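Cytolethal distending toxin protein C (Haemophilus ducreyi, PDB 1SR4) pairs with subunit A to form the probable delivery module for CdtB in the tripartite cytolethal distending toxin, and probably binds carbohydrate through its lectin-like fold. Local coordinates at the interface of chains B and A. Numbering follows the deposited sequence. Chains: chain A, cytolethal distending toxin protein C; chain B, Cytolethal distending toxin subunit A.

The interface of chains B and A. Residues chain B 204-206; chain A 61, 98-99, 133.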
ATOM      1  N   ALA B 204     -17.568   6.492   2.675  1.00  9.39           N
ATOM      2  CA  ALA B 204     -16.654   6.645   3.815  1.00  9.57           C
ATOM      3  C   ALA B 204     -16.752   5.429   4.735  1.00 11.00           C
ATOM      4  O   ALA B 204     -17.852   4.943   5.027  1.00 10.85           O
ATOM      5  CB  ALA B 204     -16.989   7.919   4.603  1.00 10.66           C
ATOM      6  N   VAL B 205     -15.604   4.951   5.202  1.00 11.38           N
ATOM      7  CA  VAL B 205     -15.564   3.776   6.055  1.00 12.18           C
ATOM      8  C   VAL B 205     -14.983   4.057   7.432  1.00 12.34           C
ATOM      9  O   VAL B 205     -14.615   3.133   8.147  1.00 13.04           O
ATOM     10  CB  VAL B 205     -14.754   2.632   5.398  1.00 10.84           C
ATOM     11  CG1 VAL B 205     -15.449   2.163   4.150  1.00  8.67           C
ATOM     12  CG2 VAL B 205     -13.336   3.103   5.074  1.00 12.37           C
ATOM     13  N   ASN B 206     -14.918   5.337   7.796  1.00 13.94           N
ATOM     14  CA  ASN B 206     -14.403   5.758   9.098  1.00 13.93           C
ATOM     15  C   ASN B 206     -15.322   5.283  10.221  1.00 15.08           C
ATOM     16  O   ASN B 206     -16.522   5.091   9.954  1.00 15.41           O
ATOM     17  CB  ASN B 206     -14.282   7.293   9.153  1.00 12.33           C
ATOM     18  CG  ASN B 206     -15.591   8.021   8.781  1.00 12.84           C
ATOM     19  OD1 ASN B 206     -16.223   7.725   7.765  1.00 10.89           O
ATOM     20  ND2 ASN B 206     -15.976   8.997   9.602  1.00 11.22           N
ATOM     21  OXT ASN B 206     -14.837   5.129  11.358  1.00 17.15           O
TER
ATOM     22  N   ASP A  61     -14.389  12.330  14.059  1.00 15.12           N
ATOM     23  CA  ASP A  61     -15.182  11.397  13.269  1.00 13.67           C
ATOM     24  C   ASP A  61     -14.355  10.186  12.828  1.00 14.38           C
ATOM     25  O   ASP A  61     -14.511   9.682  11.710  1.00 13.47           O
ATOM     26  CB  ASP A  61     -15.723  12.180  12.057  1.00 14.39           C
ATOM     27  CG  ASP A  61     -16.880  11.484  11.341  1.00 15.40           C
ATOM     28  OD1 ASP A  61     -17.520  10.598  11.935  1.00 14.79           O
ATOM     29  OD2 ASP A  61     -17.166  11.852  10.175  1.00 16.44           O
ATOM     30  N   ILE A  98     -10.331  11.011   5.958  1.00  8.31           N
ATOM     31  CA  ILE A  98     -11.429  10.053   6.116  1.00  8.68           C
ATOM     32  C   ILE A  98     -11.260   8.998   5.006  1.00  9.02           C
ATOM     33  O   ILE A  98     -11.396   9.317   3.829  1.00  9.63           O
ATOM     34  CB  ILE A  98     -12.815  10.751   5.898  1.00  8.69           C
ATOM     35  CG1 ILE A  98     -13.035  11.868   6.932  1.00 10.53           C
ATOM     36  CG2 ILE A  98     -13.944   9.711   5.910  1.00  9.61           C
ATOM     37  CD1 ILE A  98     -12.900  11.440   8.407  1.00  9.94           C
ATOM     38  N   PRO A  99     -10.962   7.742   5.365  1.00  9.94           N
ATOM     39  CA  PRO A  99     -10.796   6.699   4.348  1.00  9.06           C
ATOM     40  C   PRO A  99     -12.141   6.293   3.738  1.00  9.44           C
ATOM     41  O   PRO A  99     -13.197   6.510   4.338  1.00  9.64           O
ATOM     42  CB  PRO A  99     -10.139   5.546   5.122  1.00  9.40           C
ATOM     43  CG  PRO A  99     -10.745   5.674   6.493  1.00 11.44           C
ATOM     44  CD  PRO A  99     -10.781   7.203   6.730  1.00  9.25           C
ATOM     45  N   VAL A 133     -19.665  11.427   8.548  1.00 12.50           N
ATOM     46  CA  VAL A 133     -19.745  10.969   7.172  1.00 12.57           C
ATOM     47  C   VAL A 133     -19.712   9.439   7.077  1.00 11.11           C
ATOM     48  O   VAL A 133     -19.783   8.888   5.984  1.00 11.31           O
ATOM     49  CB  VAL A 133     -18.585  11.544   6.309  1.00 13.40           C
ATOM     50  CG1 VAL A 133     -18.698  13.058   6.223  1.00 11.35           C
ATOM     51  CG2 VAL A 133     -17.228  11.141   6.907  1.00 12.76           C
TER
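B:Val205 gives its backbone N to the carbonyl O of A:Pro99 at 3.0 Å, a bond nearly straight at the hydrogen but tilted 33° from the carbonyl plane, which ties the C-terminal tail of CdtA to the end of strand 95-99 of CdtC. One residue on, the last side chain of subunit A, B:Asn206, carries the contact into a site lined by A:Asp61, A:Ile98 and A:Val133. Its CG is turned between the backbone N and the carbonyl carbon (chi1 53°), and this brings the amide towards chain A. There ND2 donates to the main-chain O of A:Asp61 at 2.7 Å, an almost linear bond that lies in both the carbonyl plane and the amide plane and so fixes the rotation of the amide. The same nitrogen lies over the flat face of the A:Asp61 carboxylate, 3.1 Å from OD2, an electrostatic contact and at best a bent, weak hydrogen bond. Carboxylate and amide planes stand 86° apart, and the amide comes edge-on with its nitrogen over that face, while the straight bond goes to the main-chain O. OD2 is itself positioned from within CdtC: the backbone N of A:Val133 donates to its syn lone pair at 3.0 Å, linking two loops behind the asparagine. The amide also has apolar neighbours, with CG2 of A:Ile98 3.7 Å from CG of B:Asn206, and CG2 of A:Val133 packing across the amide at roughly a right angle. On the other flank of the tail, CG2 of B:Val205 rests against the ring of A:Pro99, 3.9 Å from its CG. This small patch belongs to the CdtA-CdtC interface of the heterotrimeric toxin, and here the tail of CdtA is held by a main-chain bond and by its terminal side-chain amide. At the start of this tail segment, the methyl CB of B:Ala204 sits 3.8 Å from A:Ile98 CG2 and 3.3 Å from the carbonyl O of A:Val133.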